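Local coordinates for ribonucleotide monophosphatase NagD (Escherichia coli, PDB 2C4N) that removes the phosphate from ribonucleoside 5'-monophosphates such as UMP in a magnesium-dependent reaction, as a phosphatase of the haloacid dehalogenase superfamily, at the interface of chains A and B. Sequence-based numbering; all coordinates share one arbitrary frame. Chains: chain A/B, Protein NAGD.

Contact 1: the interface of chains A and B. Residues chain A 147, 157-158, 161; chain B 165-166.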
ATOM      1  N   THR A 147       1.530  13.363  -8.416  1.00 18.61           N
ATOM      2  CA  THR A 147       0.213  13.577  -7.812  1.00 20.66           C
ATOM      3  C   THR A 147      -0.295  15.009  -7.930  1.00 22.89           C
ATOM      4  O   THR A 147      -1.502  15.245  -7.927  1.00 21.56           O
ATOM      5  CB  THR A 147       0.213  13.171  -6.319  1.00 29.82           C
ATOM      6  OG1 THR A 147       1.095  14.029  -5.583  1.00 30.25           O
ATOM      7  CG2 THR A 147       0.674  11.734  -6.167  1.00 30.93           C
ATOM      8  N   GLY A 157      -1.396  11.803 -11.565  1.00 15.73           N
ATOM      9  CA  GLY A 157      -1.450  10.791 -10.520  1.00 15.80           C
ATOM     10  C   GLY A 157      -2.676  10.889  -9.633  1.00 16.10           C
ATOM     11  O   GLY A 157      -3.236   9.870  -9.221  1.00 15.75           O
ATOM     12  N   ALA A 158      -3.087  12.116  -9.332  1.00 16.55           N
ATOM     13  CA  ALA A 158      -4.257  12.350  -8.490  1.00 17.55           C
ATOM     14  C   ALA A 158      -5.553  12.005  -9.224  1.00 17.10           C
ATOM     15  O   ALA A 158      -6.516  11.529  -8.618  1.00 17.44           O
ATOM     16  CB  ALA A 158      -4.283  13.807  -8.029  1.00 20.65           C
ATOM     17  N   ALA A 161      -5.976   8.211  -9.203  1.00 15.59           N
ATOM     18  CA  ALA A 161      -6.296   7.651  -7.893  1.00 15.74           C
ATOM     19  C   ALA A 161      -7.722   7.111  -7.742  1.00 14.88           C
ATOM     20  O   ALA A 161      -7.916   5.970  -7.309  1.00 15.00           O
ATOM     21  CB  ALA A 161      -6.003   8.690  -6.808  1.00 15.83           C
TER
ATOM     22  N   LYS B 165      -3.907  11.289  -2.083  1.00 20.24           N
ATOM     23  CA  LYS B 165      -2.713  11.226  -2.930  1.00 22.49           C
ATOM     24  C   LYS B 165      -1.929  12.538  -2.922  1.00 21.69           C
ATOM     25  O   LYS B 165      -0.704  12.544  -2.796  1.00 22.77           O
ATOM     26  CB  LYS B 165      -3.121  10.892  -4.368  1.00 34.86           C
ATOM     27  CG  LYS B 165      -2.234   9.875  -5.064  1.00 41.65           C
ATOM     28  CD  LYS B 165      -2.291   8.545  -4.333  1.00 45.87           C
ATOM     29  CE  LYS B 165      -2.175   7.369  -5.290  1.00 48.94           C
ATOM     30  NZ  LYS B 165      -2.537   6.075  -4.635  1.00 50.24           N
ATOM     31  N   ILE B 166      -2.649  13.646  -3.053  1.00 23.93           N
ATOM     32  CA  ILE B 166      -2.033  14.969  -3.079  1.00 22.80           C
ATOM     33  C   ILE B 166      -1.539  15.429  -1.710  1.00 23.36           C
ATOM     34  O   ILE B 166      -0.418  15.921  -1.584  1.00 24.52           O
ATOM     35  CB  ILE B 166      -3.025  16.030  -3.619  1.00 19.18           C
ATOM     36  CG1 ILE B 166      -3.434  15.676  -5.050  1.00 18.36           C
ATOM     37  CG2 ILE B 166      -2.390  17.426  -3.574  1.00 19.52           C
ATOM     38  CD1 ILE B 166      -4.563  16.528  -5.603  1.00 18.20           C
TER
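A:Thr147 and A:Ala158 meet B:Lys165 and B:Ile166 in a small, mostly apolar patch of a two-fold symmetric interface between identical chains, and this patch helps hold the pair together in the deposited assembly. NagD is a monomer, so the pairing may belong to the crystal. On chain A a loop residue and one flank of helix 156-167 take part; chain B supplies the last turn of its own helix 156-167. The 144 Å² of protein surface hidden here indicates modest packing.

A:Thr147 sits across the chain of B:Lys165, the two side chains running at about a right angle. Its methyl CG2 touches the lysine methylene CG at 3.6 Å, and the same methyl lies 3.7 Å from the backbone O of B:Lys165. With OG1 placed between the backbone N and the carbonyl carbon (chi1 65°), CG2 is the branch that turns to the aliphatic part of the lysine. B:Lys165 is poorly ordered, so its contact with A:Thr147, and above all the path of its outer chain, should be read with caution.

The second apolar pair does not involve the poorly ordered lysine. B:Ile166 presents its longer branch, CG1 lying 3.6 Å from CB of A:Ala158, while its terminal methyl CD1 reaches the same CB at 3.7 Å. CG1 also passes 3.5 Å from the carbonyl O of A:Thr147, a van der Waals neighbour. The ethyl arm of B:Ile166 thus rests over the loop carbonyl of A:Thr147 and the helix methyl of A:Ala158.

A:Thr147 directly follows A:Asp146, which probably confers substrate specificity, so for the protein this packing may steady the loop that carries that residue.

Contact 2: the interface of chains A and B. Residues chain A 122, 127, 154, 158-159; chain B 122, 124, 127, 162.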
ATOM      1  N   TYR A 122     -11.709  17.741 -14.908  1.00 19.81           N
ATOM      2  CA  TYR A 122     -11.894  16.409 -14.332  1.00 18.11           C
ATOM      3  C   TYR A 122     -13.091  16.428 -13.385  1.00 18.08           C
ATOM      4  O   TYR A 122     -13.205  17.321 -12.540  1.00 17.02           O
ATOM      5  CB  TYR A 122     -10.649  15.997 -13.546  1.00 20.03           C
ATOM      6  CG  TYR A 122     -10.694  14.596 -12.961  1.00 20.07           C
ATOM      7  CD1 TYR A 122     -10.626  13.474 -13.782  1.00 21.41           C
ATOM      8  CD2 TYR A 122     -10.751  14.396 -11.582  1.00 21.11           C
ATOM      9  CE1 TYR A 122     -10.610  12.178 -13.242  1.00 21.98           C
ATOM     10  CE2 TYR A 122     -10.734  13.109 -11.035  1.00 20.84           C
ATOM     11  CZ  TYR A 122     -10.661  12.009 -11.870  1.00 21.49           C
ATOM     12  OH  TYR A 122     -10.637  10.742 -11.334  1.00 21.97           O
ATOM     13  N   MET A 127     -14.409  10.227 -13.980  1.00 17.96           N
ATOM     14  CA  MET A 127     -13.885   9.182 -13.103  1.00 18.47           C
ATOM     15  C   MET A 127     -14.730   7.926 -13.272  1.00 17.20           C
ATOM     16  O   MET A 127     -14.208   6.816 -13.353  1.00 15.59           O
ATOM     17  CB  MET A 127     -13.931   9.635 -11.640  1.00 17.10           C
ATOM     18  CG  MET A 127     -13.223   8.686 -10.687  1.00 18.27           C
ATOM     19  SD  MET A 127     -13.544   8.994  -8.938  1.00 20.09           S
ATOM     20  CE  MET A 127     -12.898  10.640  -8.735  1.00 18.39           C
ATOM     21  N   PRO A 154      -4.060  19.369  -8.519  1.00 20.10           N
ATOM     22  CA  PRO A 154      -4.105  17.958  -8.908  1.00 18.79           C
ATOM     23  C   PRO A 154      -3.391  17.737 -10.239  1.00 17.38           C
ATOM     24  O   PRO A 154      -3.515  18.549 -11.161  1.00 17.03           O
ATOM     25  CB  PRO A 154      -5.605  17.677  -9.008  1.00 19.00           C
ATOM     26  CG  PRO A 154      -6.190  18.610  -7.970  1.00 19.61           C
ATOM     27  CD  PRO A 154      -5.413  19.881  -8.238  1.00 18.94           C
ATOM     28  N   ALA A 158      -3.087  12.116  -9.332  1.00 16.55           N
ATOM     29  CA  ALA A 158      -4.257  12.350  -8.490  1.00 17.55           C
ATOM     30  C   ALA A 158      -5.553  12.005  -9.224  1.00 17.10           C
ATOM     31  O   ALA A 158      -6.516  11.529  -8.618  1.00 17.44           O
ATOM     32  CB  ALA A 158      -4.283  13.807  -8.029  1.00 20.65           C
ATOM     33  N   LEU A 159      -5.577  12.253 -10.530  1.00 13.82           N
ATOM     34  CA  LEU A 159      -6.754  11.948 -11.335  1.00 15.11           C
ATOM     35  C   LEU A 159      -6.910  10.439 -11.479  1.00 13.55           C
ATOM     36  O   LEU A 159      -8.023   9.924 -11.572  1.00 14.38           O
ATOM     37  CB  LEU A 159      -6.647  12.590 -12.725  1.00 19.19           C
ATOM     38  CG  LEU A 159      -6.377  14.104 -12.786  1.00 21.17           C
ATOM     39  CD1 LEU A 159      -6.666  14.604 -14.195  1.00 22.11           C
ATOM     40  CD2 LEU A 159      -7.245  14.839 -11.788  1.00 20.47           C
TER
ATOM     41  N   TYR B 122     -18.533  16.356  -7.942  1.00 19.81           N
ATOM     42  CA  TYR B 122     -17.115  16.299  -7.587  1.00 18.11           C
ATOM     43  C   TYR B 122     -16.273  16.678  -8.801  1.00 18.08           C
ATOM     44  O   TYR B 122     -16.498  16.168  -9.902  1.00 17.02           O
ATOM     45  CB  TYR B 122     -16.739  14.882  -7.148  1.00 20.03           C
ATOM     46  CG  TYR B 122     -15.304  14.715  -6.682  1.00 20.07           C
ATOM     47  CD1 TYR B 122     -14.870  15.272  -5.482  1.00 21.41           C
ATOM     48  CD2 TYR B 122     -14.395  13.955  -7.417  1.00 21.11           C
ATOM     49  CE1 TYR B 122     -13.560  15.072  -5.020  1.00 21.98           C
ATOM     50  CE2 TYR B 122     -13.088  13.749  -6.965  1.00 20.84           C
ATOM     51  CZ  TYR B 122     -12.680  14.308  -5.766  1.00 21.49           C
ATOM     52  OH  TYR B 122     -11.397  14.101  -5.315  1.00 21.97           O
ATOM     53  N   TRP B 124     -12.226  18.734 -10.240  1.00 18.56           N
ATOM     54  CA  TRP B 124     -10.842  19.146 -10.045  1.00 19.77           C
ATOM     55  C   TRP B 124     -10.706  20.223  -8.967  1.00 19.11           C
ATOM     56  O   TRP B 124      -9.811  20.165  -8.125  1.00 18.14           O
ATOM     57  CB  TRP B 124     -10.300  19.670 -11.379  1.00 22.41           C
ATOM     58  CG  TRP B 124      -8.812  19.824 -11.450  1.00 24.29           C
ATOM     59  CD1 TRP B 124      -7.915  18.912 -11.924  1.00 24.78           C
ATOM     60  CD2 TRP B 124      -8.051  20.981 -11.081  1.00 25.89           C
ATOM     61  NE1 TRP B 124      -6.643  19.430 -11.877  1.00 27.18           N
ATOM     62  CE2 TRP B 124      -6.698  20.697 -11.357  1.00 27.08           C
ATOM     63  CE3 TRP B 124      -8.382  22.227 -10.535  1.00 27.96           C
ATOM     64  CZ2 TRP B 124      -5.672  21.623 -11.119  1.00 28.73           C
ATOM     65  CZ3 TRP B 124      -7.363  23.148 -10.295  1.00 27.92           C
ATOM     66  CH2 TRP B 124      -6.025  22.837 -10.583  1.00 28.58           C
ATOM     67  N   MET B 127     -11.278  18.734  -5.428  1.00 17.96           N
ATOM     68  CA  MET B 127     -10.139  17.903  -5.048  1.00 18.47           C
ATOM     69  C   MET B 127      -8.981  18.807  -4.643  1.00 17.20           C
ATOM     70  O   MET B 127      -8.298  18.559  -3.652  1.00 15.59           O
ATOM     71  CB  MET B 127      -9.706  17.015  -6.219  1.00 17.10           C
ATOM     72  CG  MET B 127      -8.656  15.982  -5.844  1.00 18.27           C
ATOM     73  SD  MET B 127      -7.876  15.156  -7.246  1.00 20.09           S
ATOM     74  CE  MET B 127      -9.264  14.347  -8.010  1.00 18.39           C
ATOM     75  N   GLY B 162      -8.007  10.929  -4.545  1.00 16.36           N
ATOM     76  CA  GLY B 162      -7.195  12.008  -5.084  1.00 18.02           C
ATOM     77  C   GLY B 162      -6.712  12.966  -4.010  1.00 17.61           C
ATOM     78  O   GLY B 162      -5.576  13.439  -4.046  1.00 18.13           O
TER
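On chain A, the loop residue A:Tyr122, the loop at A:Pro154 and the early turns of helix 156-167 meet the first turn of helix 124-135 of chain B; B:Gly162 in helix 156-167 adds a minor contact, and A:Met127 of helix 124-135 faces B:Tyr122 in return. This part of the two-fold symmetric interface hides 187 Å².

A main-chain hydrogen bond joins the chains: N of B:Trp124, at the start of its helix, donates to the carbonyl O of A:Tyr122 over 2.9 Å. The angle at the hydrogen, 137°, shows a bent bond. The indole of B:Trp124, swung away from its backbone N at chi1 -166°, lies against A:Pro154. There CD of the proline lies over the six-membered ring, toward its rim at CZ2, 3.7 Å from the centroid, in a CH-pi contact. Indole NE1 also gives a weak hydrogen bond to O of A:Pro154, at 3.3 Å. An alanine in place of this tryptophan would probably leave the proline ring without its aromatic face and its carbonyl O without the indole N-H, opening a gap beside the pyrrolidine.

B:Met127 runs antiparallel past the same proline, SD lying 3.8 Å from CB of A:Pro154 and 3.9 Å from CB of A:Ala158. Its bend at chi3 sends the methyl on toward the phenol of A:Tyr122, whose ring carries CD2 of A:Leu159 from its own chain against one face. Exchange of the chains reproduces the methionine-tyrosine pair: CE to ring carbon CE2 measures 3.6 Å from B:Met127 to A:Tyr122 and again from A:Met127 to B:Tyr122.

The C-alpha centres of contact 1 and contact 2 lie about 8 Å apart, and A:Ala158 belongs to both, so they are neighbouring parts of one continuous surface. Helix 156-167 of each chain enters both; contact 1 adds the loop at A:Thr147, contact 2 adds helix 124-135 and the loop at A:Pro154. Because the interface is two-fold, each patch recurs with the chains exchanged. Their centres are about 17 Å and 20 Å from the active-site residue A:Asp11, so neither patch contains the catalytic aspartate, though contact 1 adjoins the residue that probably sets substrate specificity.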